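Local structure of hypothetical protein PA3696 (Pseudomonas aeruginosa, 1YOX) at residues 173-178 and 220-225; 28-33 and 90-95; 112-117 and 157-162; 106-111 and 184-189. The protein is of unknown function but belongs to the AIM24 family, named for mitochondrial biogenesis and placed in the cupin clan, and assembles from three copies. All blocks are in the same frame, centred on the assembly; numbering follows the deposited sequence.

Contact 1 of 4, residues 173-178 and 220-225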
loop_
_atom_site.group_PDB
_atom_site.type_symbol
_atom_site.label_atom_id
_atom_site.label_comp_id
_atom_site.label_asym_id
_atom_site.label_seq_id
_atom_site.Cartn_x
_atom_site.Cartn_y
_atom_site.Cartn_z
ATOM N N GLU C 173 -10.541 -30.299 -4.462
ATOM C CA GLU C 173 -10.271 -29.580 -5.710
ATOM C C GLU C 173 -8.760 -29.321 -5.787
ATOM O O GLU C 173 -8.042 -29.532 -4.794
ATOM C CB GLU C 173 -11.085 -28.271 -5.775
ATOM C CG GLU C 173 -12.585 -28.493 -6.023
ATOM C CD GLU C 173 -13.450 -27.214 -5.940
ATOM O OE1 GLU C 173 -13.428 -26.399 -6.892
ATOM O OE2 GLU C 173 -14.192 -27.049 -4.939
ATOM N N THR C 174 -8.272 -28.908 -6.956
ATOM C CA THR C 174 -6.881 -28.464 -7.068
ATOM C C THR C 174 -6.751 -26.964 -7.347
ATOM O O THR C 174 -7.335 -26.424 -8.299
ATOM C CB THR C 174 -6.046 -29.314 -8.058
ATOM O OG1 THR C 174 -5.427 -30.401 -7.343
ATOM C CG2 THR C 174 -4.949 -28.480 -8.726
ATOM N N LEU C 175 -5.998 -26.286 -6.482
ATOM C CA LEU C 175 -5.724 -24.872 -6.675
ATOM C C LEU C 175 -4.229 -24.686 -6.906
ATOM O O LEU C 175 -3.402 -25.181 -6.139
ATOM C CB LEU C 175 -6.254 -24.048 -5.500
ATOM C CG LEU C 175 -6.361 -22.514 -5.643
ATOM C CD1 LEU C 175 -7.115 -22.059 -6.891
ATOM C CD2 LEU C 175 -6.977 -21.889 -4.407
ATOM N N ARG C 176 -3.895 -24.025 -8.010
ATOM C CA ARG C 176 -2.527 -23.608 -8.281
ATOM C C ARG C 176 -2.402 -22.110 -7.991
ATOM O O ARG C 176 -3.204 -21.291 -8.463
ATOM C CB ARG C 176 -2.116 -23.927 -9.721
ATOM C CG ARG C 176 -1.585 -25.379 -9.954
ATOM C CD ARG C 176 -1.580 -25.742 -11.468
ATOM N NE ARG C 176 -2.896 -25.478 -12.069
ATOM C CZ ARG C 176 -3.097 -25.081 -13.327
ATOM N NH1 ARG C 176 -2.064 -24.895 -14.157
ATOM N NH2 ARG C 176 -4.342 -24.859 -13.755
ATOM N N VAL C 177 -1.395 -21.773 -7.194
ATOM C CA VAL C 177 -1.223 -20.431 -6.667
ATOM C C VAL C 177 0.219 -19.971 -6.898
ATOM O O VAL C 177 1.168 -20.700 -6.562
ATOM C CB VAL C 177 -1.588 -20.403 -5.134
ATOM C CG1 VAL C 177 -1.153 -19.103 -4.473
ATOM C CG2 VAL C 177 -3.084 -20.637 -4.905
ATOM N N ASP C 178 0.390 -18.767 -7.455
ATOM C CA ASP C 178 1.700 -18.089 -7.378
ATOM C C ASP C 178 2.220 -18.147 -5.939
ATOM O O ASP C 178 1.520 -17.813 -5.003
ATOM C CB ASP C 178 1.647 -16.643 -7.874
ATOM C CG ASP C 178 3.046 -15.984 -7.945
ATOM O OD1 ASP C 178 4.064 -16.686 -8.121
ATOM O OD2 ASP C 178 3.134 -14.751 -7.838
ATOM N N VAL C 220 -8.406 -22.076 2.314
ATOM C CA VAL C 220 -7.182 -21.415 1.932
ATOM C C VAL C 220 -7.374 -19.928 2.059
ATOM O O VAL C 220 -8.431 -19.380 1.681
ATOM C CB VAL C 220 -6.769 -21.692 0.459
ATOM C CG1 VAL C 220 -5.369 -21.147 0.216
ATOM C CG2 VAL C 220 -6.801 -23.174 0.139
ATOM N N TRP C 221 -6.320 -19.272 2.550
ATOM C CA TRP C 221 -6.259 -17.808 2.566
ATOM C C TRP C 221 -5.154 -17.299 1.633
ATOM O O TRP C 221 -3.982 -17.631 1.794
ATOM C CB TRP C 221 -6.099 -17.313 3.998
ATOM C CG TRP C 221 -6.830 -18.202 4.999
ATOM C CD1 TRP C 221 -6.624 -19.551 5.236
ATOM C CD2 TRP C 221 -7.862 -17.809 5.874
ATOM N NE1 TRP C 221 -7.474 -20.012 6.205
ATOM C CE2 TRP C 221 -8.245 -18.961 6.622
ATOM C CE3 TRP C 221 -8.517 -16.601 6.103
ATOM C CZ2 TRP C 221 -9.251 -18.928 7.576
ATOM C CZ3 TRP C 221 -9.515 -16.565 7.068
ATOM C CH2 TRP C 221 -9.872 -17.721 7.795
ATOM N N LEU C 222 -5.555 -16.504 0.643
ATOM C CA LEU C 222 -4.638 -16.011 -0.369
ATOM C C LEU C 222 -4.582 -14.484 -0.365
ATOM O O LEU C 222 -5.497 -13.834 0.104
ATOM C CB LEU C 222 -5.058 -16.514 -1.758
ATOM C CG LEU C 222 -5.154 -18.031 -1.968
ATOM C CD1 LEU C 222 -5.808 -18.345 -3.303
ATOM C CD2 LEU C 222 -3.792 -18.689 -1.849
ATOM N N GLN C 223 -3.495 -13.924 -0.894
ATOM C CA GLN C 223 -3.298 -12.484 -0.881
ATOM C C GLN C 223 -2.959 -12.043 -2.283
ATOM O O GLN C 223 -2.172 -12.720 -2.975
ATOM C CB GLN C 223 -2.184 -12.107 0.109
ATOM C CG GLN C 223 -0.740 -12.505 -0.283
ATOM C CD GLN C 223 0.211 -12.540 0.901
ATOM O OE1 GLN C 223 0.858 -13.561 1.169
ATOM N NE2 GLN C 223 0.257 -11.459 1.654
ATOM N N SER C 224 -3.557 -10.930 -2.719
ATOM C CA SER C 224 -3.311 -10.404 -4.050
ATOM C C SER C 224 -1.950 -9.720 -4.230
ATOM O O SER C 224 -1.439 -9.662 -5.346
ATOM C CB SER C 224 -4.412 -9.415 -4.442
ATOM O OG SER C 224 -4.393 -8.264 -3.615
ATOM N N LEU C 225 -1.383 -9.156 -3.159
ATOM C CA LEU C 225 -0.132 -8.411 -3.274
ATOM C C LEU C 225 0.818 -8.809 -2.164
ATOM O O LEU C 225 1.033 -8.055 -1.217
ATOM C CB LEU C 225 -0.344 -6.891 -3.319
ATOM C CG LEU C 225 0.933 -6.012 -3.398
ATOM C CD1 LEU C 225 1.777 -6.283 -4.619
ATOM C CD2 LEU C 225 0.573 -4.552 -3.311
#

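Contact 2 of 4, residues 28-33 and 90-95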
loop_
_atom_site.group_PDB
_atom_site.type_symbol
_atom_site.label_atom_id
_atom_site.label_comp_id
_atom_site.label_asym_id
_atom_site.label_seq_id
_atom_site.Cartn_x
_atom_site.Cartn_y
_atom_site.Cartn_z
ATOM N N GLU C 28 -2.283 -10.481 31.279
ATOM C CA GLU C 28 -2.469 -11.110 29.942
ATOM C C GLU C 28 -1.321 -10.839 28.954
ATOM O O GLU C 28 -0.585 -9.866 29.091
ATOM C CB GLU C 28 -3.804 -10.695 29.302
ATOM C CG GLU C 28 -5.061 -11.217 29.999
ATOM C CD GLU C 28 -6.308 -11.083 29.121
ATOM O OE1 GLU C 28 -6.363 -10.159 28.273
ATOM O OE2 GLU C 28 -7.237 -11.914 29.264
ATOM N N THR C 29 -1.169 -11.691 27.951
ATOM C CA THR C 29 -0.005 -11.575 27.057
ATOM C C THR C 29 -0.330 -11.839 25.597
ATOM O O THR C 29 -1.146 -12.687 25.283
ATOM C CB THR C 29 1.164 -12.462 27.524
ATOM O OG1 THR C 29 1.525 -12.060 28.842
ATOM C CG2 THR C 29 2.414 -12.319 26.607
ATOM N N VAL C 30 0.308 -11.069 24.722
ATOM C CA VAL C 30 0.263 -11.301 23.284
ATOM C C VAL C 30 1.701 -11.451 22.739
ATOM O O VAL C 30 2.651 -10.804 23.230
ATOM C CB VAL C 30 -0.552 -10.205 22.561
ATOM C CG1 VAL C 30 0.144 -8.819 22.638
ATOM C CG2 VAL C 30 -0.865 -10.600 21.135
ATOM N N ILE C 31 1.854 -12.345 21.762
ATOM C CA ILE C 31 3.154 -12.583 21.155
ATOM C C ILE C 31 3.171 -12.082 19.711
ATOM O O ILE C 31 2.203 -12.229 18.970
ATOM C CB ILE C 31 3.653 -14.048 21.339
ATOM C CG1 ILE C 31 2.815 -15.052 20.556
ATOM C CG2 ILE C 31 3.653 -14.432 22.830
ATOM C CD1 ILE C 31 3.407 -16.501 20.606
ATOM N N ALA C 32 4.258 -11.427 19.347
ATOM C CA ALA C 32 4.375 -10.798 18.047
ATOM C C ALA C 32 5.851 -10.640 17.716
ATOM O O ALA C 32 6.690 -10.617 18.611
ATOM C CB ALA C 32 3.720 -9.432 18.087
ATOM N N GLU C 33 6.180 -10.515 16.444
ATOM C CA GLU C 33 7.523 -10.021 16.110
ATOM C C GLU C 33 7.526 -8.511 16.441
ATOM O O GLU C 33 6.551 -7.794 16.162
ATOM C CB GLU C 33 7.931 -10.381 14.657
ATOM C CG GLU C 33 9.345 -10.013 14.278
ATOM C CD GLU C 33 9.495 -8.512 14.103
ATOM O OE1 GLU C 33 8.699 -7.908 13.327
ATOM O OE2 GLU C 33 10.392 -7.931 14.755
ATOM N N VAL C 90 -1.980 -2.657 23.055
ATOM C CA VAL C 90 -0.831 -2.666 22.140
ATOM C C VAL C 90 -1.360 -2.927 20.730
ATOM O O VAL C 90 -2.113 -3.868 20.546
ATOM C CB VAL C 90 0.150 -3.836 22.412
ATOM C CG1 VAL C 90 1.511 -3.555 21.790
ATOM C CG2 VAL C 90 0.279 -4.156 23.871
ATOM N N ALA C 91 -0.932 -2.140 19.745
ATOM C CA ALA C 91 -1.332 -2.347 18.354
ATOM C C ALA C 91 -0.183 -2.895 17.451
ATOM O O ALA C 91 1.007 -2.595 17.680
ATOM C CB ALA C 91 -1.940 -1.063 17.763
ATOM N N PHE C 92 -0.566 -3.692 16.446
ATOM C CA PHE C 92 0.364 -4.360 15.533
ATOM C C PHE C 92 -0.121 -4.191 14.113
ATOM O O PHE C 92 -1.326 -4.167 13.893
ATOM C CB PHE C 92 0.484 -5.864 15.846
ATOM C CG PHE C 92 0.915 -6.147 17.253
ATOM C CD1 PHE C 92 -0.024 -6.548 18.209
ATOM C CD2 PHE C 92 2.242 -5.980 17.629
ATOM C CE1 PHE C 92 0.344 -6.793 19.497
ATOM C CE2 PHE C 92 2.650 -6.214 18.929
ATOM C CZ PHE C 92 1.704 -6.638 19.878
ATOM N N ALA C 93 0.823 -4.032 13.173
ATOM C CA ALA C 93 0.558 -4.013 11.712
ATOM C C ALA C 93 1.749 -4.613 10.946
ATOM O O ALA C 93 2.918 -4.499 11.375
ATOM C CB ALA C 93 0.288 -2.626 11.225
ATOM N N ALA C 94 1.449 -5.268 9.824
ATOM C CA ALA C 94 2.497 -5.802 8.941
ATOM C C ALA C 94 3.214 -4.646 8.204
ATOM O O ALA C 94 2.668 -3.546 8.098
ATOM C CB ALA C 94 1.903 -6.795 7.965
ATOM N N PRO C 95 4.445 -4.891 7.695
ATOM C CA PRO C 95 5.178 -3.820 7.009
ATOM C C PRO C 95 4.890 -3.676 5.524
ATOM O O PRO C 95 5.744 -3.184 4.776
ATOM C CB PRO C 95 6.638 -4.181 7.268
ATOM C CG PRO C 95 6.645 -5.703 7.491
ATOM C CD PRO C 95 5.229 -6.151 7.772
#

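Contact 3 of 4, residues 112-117 and 157-162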
loop_
_atom_site.group_PDB
_atom_site.type_symbol
_atom_site.label_atom_id
_atom_site.label_comp_id
_atom_site.label_asym_id
_atom_site.label_seq_id
_atom_site.Cartn_x
_atom_site.Cartn_y
_atom_site.Cartn_z
ATOM N N LEU C 112 -3.110 -23.810 12.467
ATOM C CA LEU C 112 -3.112 -23.100 11.198
ATOM C C LEU C 112 -1.710 -23.049 10.645
ATOM O O LEU C 112 -0.746 -22.986 11.395
ATOM C CB LEU C 112 -3.767 -21.711 11.312
ATOM C CG LEU C 112 -3.982 -20.844 10.055
ATOM C CD1 LEU C 112 -5.049 -21.368 9.113
ATOM C CD2 LEU C 112 -4.279 -19.381 10.452
ATOM N N PHE C 113 -1.623 -23.146 9.324
ATOM C CA PHE C 113 -0.387 -22.968 8.593
ATOM C C PHE C 113 -0.329 -21.570 8.005
ATOM O O PHE C 113 -1.313 -21.065 7.433
ATOM C CB PHE C 113 -0.270 -24.023 7.500
ATOM C CG PHE C 113 -0.161 -25.421 8.043
ATOM C CD1 PHE C 113 -1.307 -26.193 8.250
ATOM C CD2 PHE C 113 1.081 -25.947 8.405
ATOM C CE1 PHE C 113 -1.207 -27.502 8.795
ATOM C CE2 PHE C 113 1.187 -27.252 8.934
ATOM C CZ PHE C 113 0.045 -28.023 9.121
ATOM N N CYS C 114 0.834 -20.949 8.128
ATOM C CA CYS C 114 0.920 -19.533 7.878
ATOM C C CYS C 114 2.228 -19.173 7.233
ATOM O O CYS C 114 3.259 -19.524 7.769
ATOM C CB CYS C 114 0.837 -18.811 9.225
ATOM S SG CYS C 114 0.439 -17.150 9.013
ATOM N N GLN C 115 2.200 -18.462 6.103
ATOM C CA GLN C 115 3.443 -17.886 5.569
ATOM C C GLN C 115 4.038 -16.939 6.608
ATOM O O GLN C 115 3.332 -16.159 7.213
ATOM C CB GLN C 115 3.246 -17.177 4.225
ATOM C CG GLN C 115 4.606 -16.959 3.509
ATOM C CD GLN C 115 4.574 -16.009 2.332
ATOM O OE1 GLN C 115 3.540 -15.872 1.650
ATOM N NE2 GLN C 115 5.734 -15.372 2.044
ATOM N N LYS C 116 5.334 -17.020 6.845
ATOM C CA LYS C 116 5.915 -16.284 7.964
ATOM C C LYS C 116 5.678 -14.767 7.882
ATOM O O LYS C 116 5.391 -14.122 8.900
ATOM C CB LYS C 116 7.391 -16.641 8.171
ATOM C CG LYS C 116 8.110 -15.783 9.220
ATOM C CD LYS C 116 9.615 -16.064 9.246
ATOM C CE LYS C 116 10.387 -14.845 9.707
ATOM N NZ LYS C 116 10.025 -13.591 8.870
ATOM N N ASP C 117 5.758 -14.217 6.678
ATOM C CA ASP C 117 5.570 -12.775 6.447
ATOM C C ASP C 117 4.149 -12.389 6.809
ATOM O O ASP C 117 3.879 -11.238 7.079
ATOM C CB ASP C 117 5.788 -12.409 4.963
ATOM C CG ASP C 117 7.246 -12.210 4.615
ATOM O OD1 ASP C 117 7.978 -11.723 5.498
ATOM O OD2 ASP C 117 7.661 -12.521 3.458
ATOM N N VAL C 157 -5.330 -15.885 16.807
ATOM C CA VAL C 157 -4.189 -15.725 15.923
ATOM C C VAL C 157 -4.625 -14.609 14.966
ATOM O O VAL C 157 -5.808 -14.487 14.671
ATOM C CB VAL C 157 -3.924 -17.099 15.245
ATOM C CG1 VAL C 157 -3.908 -17.034 13.758
ATOM C CG2 VAL C 157 -2.722 -17.824 15.892
ATOM N N PHE C 158 -3.700 -13.765 14.538
ATOM C CA PHE C 158 -4.006 -12.706 13.585
ATOM C C PHE C 158 -2.971 -12.815 12.472
ATOM O O PHE C 158 -1.752 -12.885 12.725
ATOM C CB PHE C 158 -3.952 -11.325 14.246
ATOM C CG PHE C 158 -4.843 -11.199 15.448
ATOM C CD1 PHE C 158 -4.435 -11.701 16.689
ATOM C CD2 PHE C 158 -6.117 -10.625 15.333
ATOM C CE1 PHE C 158 -5.271 -11.624 17.805
ATOM C CE2 PHE C 158 -6.967 -10.523 16.461
ATOM C CZ PHE C 158 -6.535 -11.020 17.693
ATOM N N VAL C 159 -3.470 -12.876 11.245
ATOM C CA VAL C 159 -2.613 -13.040 10.105
ATOM C C VAL C 159 -2.907 -11.873 9.169
ATOM O O VAL C 159 -3.993 -11.306 9.217
ATOM C CB VAL C 159 -2.771 -14.466 9.393
ATOM C CG1 VAL C 159 -2.365 -15.627 10.331
ATOM C CG2 VAL C 159 -4.156 -14.682 8.864
ATOM N N HIS C 160 -1.943 -11.527 8.315
ATOM C CA HIS C 160 -2.101 -10.389 7.433
ATOM C C HIS C 160 -2.045 -10.800 5.945
ATOM O O HIS C 160 -1.170 -11.566 5.555
ATOM C CB HIS C 160 -0.995 -9.382 7.780
ATOM C CG HIS C 160 -0.856 -8.262 6.799
ATOM N ND1 HIS C 160 -1.419 -7.021 7.007
ATOM C CD2 HIS C 160 -0.193 -8.182 5.620
ATOM C CE1 HIS C 160 -1.104 -6.221 6.003
ATOM N NE2 HIS C 160 -0.365 -6.901 5.146
ATOM N N ALA C 161 -2.958 -10.271 5.133
ATOM C CA ALA C 161 -2.954 -10.485 3.674
ATOM C C ALA C 161 -2.627 -9.216 2.893
ATOM O O ALA C 161 -3.361 -8.237 2.977
ATOM C CB ALA C 161 -4.299 -11.066 3.204
ATOM N N GLY C 162 -1.520 -9.236 2.138
ATOM C CA GLY C 162 -1.127 -8.083 1.294
ATOM C C GLY C 162 -2.124 -7.841 0.168
ATOM O O GLY C 162 -2.543 -8.791 -0.527
#

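Contact 4 of 4, residues 106-111 and 184-189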
loop_
_atom_site.group_PDB
_atom_site.type_symbol
_atom_site.label_atom_id
_atom_site.label_comp_id
_atom_site.label_asym_id
_atom_site.label_seq_id
_atom_site.Cartn_x
_atom_site.Cartn_y
_atom_site.Cartn_z
ATOM N N ASP C 106 -9.776 -22.501 17.548
ATOM C CA ASP C 106 -10.899 -23.431 17.787
ATOM C C ASP C 106 -11.701 -23.661 16.521
ATOM O O ASP C 106 -12.050 -24.782 16.219
ATOM C CB ASP C 106 -11.829 -22.975 18.915
ATOM C CG ASP C 106 -11.258 -23.246 20.295
ATOM O OD1 ASP C 106 -11.840 -22.737 21.293
ATOM O OD2 ASP C 106 -10.223 -23.950 20.389
ATOM N N ASP C 107 -11.957 -22.594 15.774
ATOM C CA ASP C 107 -12.750 -22.662 14.540
ATOM C C ASP C 107 -12.102 -23.452 13.418
ATOM O O ASP C 107 -12.706 -23.621 12.368
ATOM C CB ASP C 107 -13.084 -21.250 14.027
ATOM C CG ASP C 107 -14.221 -20.592 14.802
ATOM O OD1 ASP C 107 -15.217 -21.284 15.153
ATOM O OD2 ASP C 107 -14.121 -19.373 15.052
ATOM N N VAL C 108 -10.873 -23.906 13.622
ATOM C CA VAL C 108 -10.094 -24.591 12.575
ATOM C C VAL C 108 -9.236 -25.742 13.149
ATOM O O VAL C 108 -8.136 -26.016 12.661
ATOM C CB VAL C 108 -9.170 -23.606 11.745
ATOM C CG1 VAL C 108 -9.989 -22.601 10.938
ATOM C CG2 VAL C 108 -8.138 -22.906 12.639
ATOM N N GLY C 109 -9.739 -26.402 14.194
ATOM C CA GLY C 109 -9.119 -27.638 14.657
ATOM C C GLY C 109 -7.911 -27.451 15.551
ATOM O O GLY C 109 -7.313 -28.421 15.991
ATOM N N GLY C 110 -7.564 -26.205 15.843
ATOM C CA GLY C 110 -6.431 -25.914 16.720
ATOM C C GLY C 110 -5.096 -25.955 16.017
ATOM O O GLY C 110 -4.071 -26.211 16.650
ATOM N N ARG C 111 -5.106 -25.709 14.703
ATOM C CA ARG C 111 -3.863 -25.611 13.926
ATOM C C ARG C 111 -4.010 -24.767 12.655
ATOM O O ARG C 111 -4.919 -24.977 11.847
ATOM C CB ARG C 111 -3.326 -26.989 13.565
ATOM C CG ARG C 111 -1.894 -26.967 12.999
ATOM C CD ARG C 111 -1.185 -28.284 13.263
ATOM N NE ARG C 111 -1.933 -29.406 12.693
ATOM C CZ ARG C 111 -2.099 -30.584 13.290
ATOM N NH1 ARG C 111 -1.580 -30.810 14.497
ATOM N NH2 ARG C 111 -2.792 -31.531 12.672
ATOM N N ALA C 184 -2.355 -18.407 4.343
ATOM C CA ALA C 184 -2.649 -19.403 5.379
ATOM C C ALA C 184 -3.509 -20.542 4.807
ATOM O O ALA C 184 -4.207 -20.357 3.794
ATOM C CB ALA C 184 -3.381 -18.735 6.563
ATOM N N PHE C 185 -3.450 -21.705 5.464
ATOM C CA PHE C 185 -4.353 -22.836 5.177
ATOM C C PHE C 185 -4.497 -23.802 6.362
ATOM O O PHE C 185 -3.593 -23.951 7.199
ATOM C CB PHE C 185 -3.936 -23.607 3.909
ATOM C CG PHE C 185 -2.546 -24.198 3.974
ATOM C CD1 PHE C 185 -2.348 -25.504 4.406
ATOM C CD2 PHE C 185 -1.445 -23.456 3.584
ATOM C CE1 PHE C 185 -1.074 -26.061 4.463
ATOM C CE2 PHE C 185 -0.170 -23.998 3.645
ATOM C CZ PHE C 185 0.014 -25.313 4.087
ATOM N N THR C 186 -5.655 -24.454 6.398
ATOM C CA THR C 186 -6.036 -25.399 7.443
ATOM C C THR C 186 -5.438 -26.755 7.111
ATOM O O THR C 186 -4.802 -26.919 6.067
ATOM C CB THR C 186 -7.577 -25.556 7.461
ATOM O OG1 THR C 186 -8.027 -25.953 6.156
ATOM C CG2 THR C 186 -8.252 -24.235 7.809
ATOM N N ASP C 187 -5.655 -27.736 7.988
ATOM C CA ASP C 187 -5.305 -29.140 7.713
ATOM C C ASP C 187 -6.176 -29.679 6.581
ATOM O O ASP C 187 -7.203 -29.083 6.253
ATOM C CB ASP C 187 -5.521 -29.998 8.963
ATOM C CG ASP C 187 -4.322 -29.990 9.902
ATOM O OD1 ASP C 187 -3.209 -30.395 9.480
ATOM O OD2 ASP C 187 -4.503 -29.597 11.077
ATOM N N GLY C 188 -5.765 -30.802 5.989
ATOM C CA GLY C 188 -6.540 -31.454 4.925
ATOM C C GLY C 188 -6.221 -30.928 3.529
ATOM O O GLY C 188 -6.870 -31.308 2.523
ATOM N N ILE C 189 -5.220 -30.048 3.485
ATOM C CA ILE C 189 -4.747 -29.447 2.253
ATOM C C ILE C 189 -3.292 -29.829 2.082
ATOM O O ILE C 189 -2.470 -29.621 2.993
ATOM C CB ILE C 189 -4.851 -27.914 2.318
ATOM C CG1 ILE C 189 -6.309 -27.478 2.451
ATOM C CG2 ILE C 189 -4.165 -27.266 1.118
ATOM C CD1 ILE C 189 -7.169 -27.867 1.281
#

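Contact 1 of 4, residues 173-178 and 220-225
Leu-222 meets Leu-175 and Val-177 through methyl groups alone. The contact is apolar, and no hydrogen bond joins residues 173-178 to 220-225. Leu-222 reaches tip to tip toward both partners. Leu-222 CD1 lies 3.9 Å from Leu-175 CD2 and equally far from Val-177 CG2. Leu-222 CD2 sits 3.7 Å from Val-177 CG2 and is as close to Val-177 CG1, so it rests against the fork of the valine. Leu-222 takes its place between them with CG anti to the carbonyl carbon (chi1 -58°). In Leu-175 CG is instead anti to the backbone N (chi1 -166°), and CD2 is the methyl that touches.

Each strand has backbone hydrogen bonds to neighbours in its own sheet. Leu-175 and Val-177 pair with Leu-214 and Thr-212 of strand 210-216, while Val-220 pairs with Arg-168 and Trp-221 with strand 182-185. Residues 175-177 also form an antiparallel ladder with a strand of the second subunit, so the sheet continues across the interface.

All three touching residues are buried. The chemistry implies face-to-face sheet packing, held by dispersion and the exclusion of water, with a sheet that spans two subunits on one side.

Contact 2 of 4, residues 28-33 and 90-95
Strands 29-32 and 88-92 face each other from different sheets, with CA atoms 8.0 Å apart at Ala-32 and Phe-92 and no hydrogen bond between the two segments. The ring of Phe-92 carries the contact between them. Phe-92 points toward residues 28-33, with CG anti to the carbonyl carbon (chi1 -57°), and two small side chains meet its ring in different ways.

Ala-32 lies over a face. Its CB is 3.9 Å from the centroid of the Phe-92 ring and 28° off the ring normal, a CH-pi contact. The methyl is displaced toward one side of the ring, where Phe-92 CE2 is its nearest atom at 3.5 Å from Ala-32 CB. Val-30 comes to the ring edge, near its plane. Val-30 CG1 is 3.7 Å from Phe-92 CE1 and almost as near to CZ.

Phe-80 of strand 78-82 adds an edge-to-face contact with the same ring. Leu-120 and Cys-121 of strand 119-123 also pack on Phe-92. The ring therefore lies in the interior between two antiparallel sheets, as in a beta sandwich. The contact is wholly apolar across the segments, which implies cohesion by shape and dispersion, with one methyl over a face and another at the edge. Together with Phe-80, Leu-120 and Cys-121 these probably limit how the ring can turn.

Contact 3 of 4, residues 112-117 and 157-162
Leu-112 leans across to Val-157 from strand 111-115, and the two side chains cross obliquely. From CB the leucine runs to CG, which stands anti to the backbone N (chi1 -175°). That torsion carries the fork toward residues 157-162. At the fork one methyl makes the contact: Leu-112 CD2 lies 4.1 Å from Val-157 CG1 and 4.2 Å from Val-159 CG1. The other methyl, CD1, turns to the neighbouring strand and comes near the carbonyl oxygen of Phe-185. One branch thus bridges two valines that sit on the same side of strand 156-162.

The two strands belong to different six-stranded antiparallel sheets. The axes of 112-115 and 157-162 come within 8.6 Å, and their directions differ by 41°. With side chains pointing at each other across this gap, they meet as facing layers of a beta sandwich close to the middle of the chain. Such a double layer of antiparallel strands fits the cupin clan, in which the family is placed.

Cys-114 continues the row. Cys-114 SG, likewise anti to the backbone N (chi1 -162°), is 3.5 Å from Val-159 CG1. Val-159 therefore uses CG1 against both Leu-112 and Cys-114. Val-103 packs against Leu-112 and Val-157, and Leu-151 against Cys-114 and Val-157. At the far end of residues 112-117, Asp-117 OD1 forms a salt bridge with Arg-233 of the third subunit.

Contact 4 of 4, residues 106-111 and 184-189
Arg-111 and Asp-187 form a salt bridge across the contact. Two nitrogens of the guanidinium converge on one carboxylate oxygen: NE and NH2 of Arg-111 each lie 3.0 Å from Asp-187 OD2. Both bonds are weak, with bent N-H...O geometry. Arg-111 NH2 adds a third weak bond to Asp-187 OD1, at 3.4 Å. The carboxylate carbon CG lies at the edge of the guanidinium, in its plane, yet the two planes stand 90° apart. The pair is therefore not a flat two-pronged bridge. A second, apolar contact is small: Val-108 CG1 meets Thr-186 CG2 at 3.9 Å. These two side chains cross at about a right angle.

In the next shell, the bend of the arginine chain at chi3 (57°) turns its nitrogens onto the aspartate. A long, weak ion pair joins Arg-111 NH1 to Glu-152. Thr-186 is held by its hydroxyl. Thr-186 OG1 accepts from the backbone N of Thr-219 and donates to Asp-187 O, 3.2 Å away. On the other side, a type I' beta turn runs from Val-108 to Arg-111. Gly-109 and Gly-110 fill its central positions, both with positive phi, and this turn leads the chain into the arginine.

The contact joins the turn and the start of strand 111-115 to the chain that follows strand 182-185. Residues 106-110 link strand 98-104 to strand 111-115. Strands 111-115 and 182-185 are antiparallel neighbours, with Phe-113 hydrogen-bonded to Phe-185 through the backbone.

How the contacts relate
Contacts 1, 2 and 3 are buried and apolar, without hydrogen bonds between their segments, and each joins strands of different sheets. Contact 4 is partly buried and mainly polar, a salt bridge beside one apolar touch; it lies at the ends of neighbouring strands of one sheet. The centre of contact 3 is about 2 Å from the chain's centre, whereas contacts 1 and 2 lie on opposite sides of it. The sheet containing strands 111-115, 182-185 and 219-223 links contacts 3, 4 and 1 through backbone hydrogen bonds. The sheet with strands 29-32 and 156-162 links contacts 2 and 3. Contact 2 relies on an aromatic ring, contact 1 on aliphatic methyls, contact 3 on methyls and a cysteine sulfur.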